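Local coordinates for chicken beta-microseminoprotein-like 3 (PDB 6RWC) that is of unknown function but belongs to the beta-microseminoprotein (PSP-94) family of small disulfide-rich proteins and occurs in chicken egg white, at residues A[58-63]-A[69-74]. Sequence-based numbering, arbitrary orientation.
Sequences VGLFHK and RVVKKT. With SO4 (sulfate ion), chain C.
V58 with V71 and, two residues along, L60 with R69 are antiparallel hydrogen-bonded pairs, V58 N giving to V71 O at 2.9 Å and L60 N to R69 O at 2.8 Å, with V71 N to V58 O and R69 N to L60 O completing them; the strands twist strongly, their directions 132° apart. Between these pairs sits the non-hydrogen-bonded pair G59 and V70, whose CA atoms come within 4.2 Å. Weak CA-H...O contacts join the strands there too, from V70 CA to V58 O and from G59 CA to R69 O.

One face of the hairpin carries V58, L60, R69 and V71. L60 crosses V71 at about a right angle, and its CD1 meets V71 CG2 at 3.6 Å. V71 CG1 sits anti to the carbonyl carbon (chi1 -59°), which leaves CG2 between the backbone N and the carbonyl carbon, while CG1 lies 3.6 Å above the centre of the R69 guanidinium plane. R69 runs out extended, CG anti to the backbone N, and its NE bonds S79 OG. H62 NE2 lies at the guanidinium edge, near its plane, 4.1 Å from R69 NH1 and without a hydrogen bond. Just past the end of strand 69-72, K73 lays its CG 4.1 Å from V58 CG1, the lysine amine going on to V55 O.

V70 points to the other face, against Y52, C80 and V82. At the far tip, K63 N donates to sulfate O3 at 3.2 Å; the ion probably came from the crystallisation liquor.

The backbone ladder thus carries the pairing of this beta hairpin, with a small aliphatic patch beside it, while R69 NE, through S79 OG, and K73 NZ, through V55 O, link it to the adjoining loops.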
loop_
_atom_site.group_PDB
_atom_site.type_symbol
_atom_site.label_atom_id
_atom_site.label_comp_id
_atom_site.label_asym_id
_atom_site.label_seq_id
_atom_site.Cartn_x
_atom_site.Cartn_y
_atom_site.Cartn_z
ATOM N N VAL A 58 -7.009 -14.328 12.103
ATOM C CA VAL A 58 -7.676 -13.164 11.533
ATOM C C VAL A 58 -6.615 -12.126 11.195
ATOM O O VAL A 58 -5.615 -11.987 11.909
ATOM C CB VAL A 58 -8.741 -12.590 12.495
ATOM C CG1 VAL A 58 -8.105 -12.142 13.807
ATOM C CG2 VAL A 58 -9.511 -11.448 11.839
ATOM N N GLY A 59 -6.822 -11.414 10.089
ATOM C CA GLY A 59 -5.895 -10.369 9.692
ATOM C C GLY A 59 -6.209 -9.066 10.405
ATOM O O GLY A 59 -7.362 -8.621 10.434
ATOM N N LEU A 60 -5.182 -8.456 10.986
ATOM C CA LEU A 60 -5.295 -7.155 11.633
ATOM C C LEU A 60 -4.639 -6.111 10.740
ATOM O O LEU A 60 -3.443 -6.206 10.446
ATOM C CB LEU A 60 -4.642 -7.166 13.015
ATOM C CG LEU A 60 -5.539 -7.412 14.230
ATOM C CD1 LEU A 60 -6.320 -8.704 14.084
ATOM C CD2 LEU A 60 -4.707 -7.428 15.504
ATOM N N PHE A 61 -5.418 -5.122 10.317
ATOM C CA PHE A 61 -4.910 -4.050 9.474
ATOM C C PHE A 61 -4.314 -2.945 10.336
ATOM O O PHE A 61 -4.945 -2.485 11.293
ATOM C CB PHE A 61 -6.018 -3.483 8.588
ATOM C CG PHE A 61 -5.607 -2.258 7.825
ATOM C CD1 PHE A 61 -6.025 -1.003 8.230
ATOM C CD2 PHE A 61 -4.784 -2.362 6.716
ATOM C CE1 PHE A 61 -5.641 0.129 7.536
ATOM C CE2 PHE A 61 -4.395 -1.234 6.015
ATOM C CZ PHE A 61 -4.825 0.015 6.426
ATOM N N HIS A 62 -3.101 -2.523 9.992
ATOM C CA HIS A 62 -2.415 -1.434 10.676
ATOM C C HIS A 62 -2.206 -0.307 9.676
ATOM O O HIS A 62 -1.520 -0.490 8.666
ATOM C CB HIS A 62 -1.082 -1.900 11.265
ATOM C CG HIS A 62 -1.221 -2.991 12.281
ATOM N ND1 HIS A 62 -1.753 -2.776 13.535
ATOM C CD2 HIS A 62 -0.898 -4.304 12.229
ATOM C CE1 HIS A 62 -1.752 -3.910 14.211
ATOM N NE2 HIS A 62 -1.238 -4.853 13.441
ATOM N N LYS A 63 -2.800 0.854 9.962
ATOM C CA LYS A 63 -2.824 1.936 8.983
ATOM C C LYS A 63 -1.433 2.508 8.740
ATOM O O LYS A 63 -1.057 2.776 7.592
ATOM C CB LYS A 63 -3.781 3.033 9.453
ATOM C CG LYS A 63 -3.954 4.171 8.469
ATOM C CD LYS A 63 -4.564 3.681 7.170
ATOM C CE LYS A 63 -4.807 4.836 6.221
ATOM N NZ LYS A 63 -3.539 5.539 5.889
ATOM N N ARG A 69 -1.485 -8.046 9.380
ATOM C CA ARG A 69 -0.784 -9.048 10.169
ATOM C C ARG A 69 -1.782 -10.097 10.642
ATOM O O ARG A 69 -2.772 -9.764 11.300
ATOM C CB ARG A 69 -0.071 -8.401 11.357
ATOM C CG ARG A 69 0.642 -9.383 12.277
ATOM C CD ARG A 69 1.634 -8.663 13.186
ATOM N NE ARG A 69 1.803 -9.342 14.468
ATOM C CZ ARG A 69 1.150 -9.010 15.577
ATOM N NH1 ARG A 69 0.287 -8.004 15.561
ATOM N NH2 ARG A 69 1.363 -9.679 16.702
ATOM N N VAL A 70 -1.515 -11.354 10.306
ATOM C CA VAL A 70 -2.403 -12.462 10.635
ATOM C C VAL A 70 -2.058 -12.983 12.027
ATOM O O VAL A 70 -0.931 -13.427 12.274
ATOM C CB VAL A 70 -2.302 -13.577 9.583
ATOM C CG1 VAL A 70 -3.156 -14.760 9.980
ATOM C CG2 VAL A 70 -2.717 -13.049 8.213
ATOM N N VAL A 71 -3.031 -12.934 12.936
ATOM C CA VAL A 71 -2.827 -13.287 14.333
ATOM C C VAL A 71 -3.911 -14.268 14.760
ATOM O O VAL A 71 -4.920 -14.450 14.080
ATOM C CB VAL A 71 -2.833 -12.050 15.251
ATOM C CG1 VAL A 71 -1.738 -11.074 14.834
ATOM C CG2 VAL A 71 -4.205 -11.384 15.223
ATOM N N LYS A 72 -3.686 -14.895 15.913
ATOM C CA LYS A 72 -4.655 -15.832 16.466
ATOM C C LYS A 72 -5.880 -15.094 16.995
ATOM O O LYS A 72 -5.767 -14.031 17.610
ATOM C CB LYS A 72 -4.017 -16.648 17.590
ATOM C CG LYS A 72 -2.887 -17.565 17.143
ATOM C CD LYS A 72 -3.417 -18.886 16.605
ATOM C CE LYS A 72 -2.278 -19.818 16.216
ATOM N NZ LYS A 72 -2.773 -21.130 15.714
ATOM N N LYS A 73 -7.061 -15.671 16.757
ATOM C CA LYS A 73 -8.290 -15.060 17.258
ATOM C C LYS A 73 -8.331 -15.074 18.781
ATOM O O LYS A 73 -8.840 -14.134 19.404
ATOM C CB LYS A 73 -9.513 -15.776 16.684
ATOM C CG LYS A 73 -9.697 -15.622 15.181
ATOM C CD LYS A 73 -10.960 -16.341 14.716
ATOM C CE LYS A 73 -11.257 -16.058 13.250
ATOM N NZ LYS A 73 -12.489 -16.754 12.780
ATOM N N THR A 74 -7.804 -16.131 19.397
ATOM C CA THR A 74 -7.783 -16.226 20.851
ATOM C C THR A 74 -6.715 -15.345 21.481
ATOM O O THR A 74 -6.857 -14.957 22.647
ATOM C CB THR A 74 -7.557 -17.677 21.281
ATOM O OG1 THR A 74 -6.247 -18.094 20.878
ATOM C CG2 THR A 74 -8.592 -18.585 20.635
HETATM S S SO4 C . -1.867 1.890 13.569
HETATM O O1 SO4 C . -0.783 1.334 12.765
HETATM O O2 SO4 C . -1.703 1.476 14.960
HETATM O O3 SO4 C . -3.147 1.404 13.064
HETATM O O4 SO4 C . -1.832 3.347 13.490
#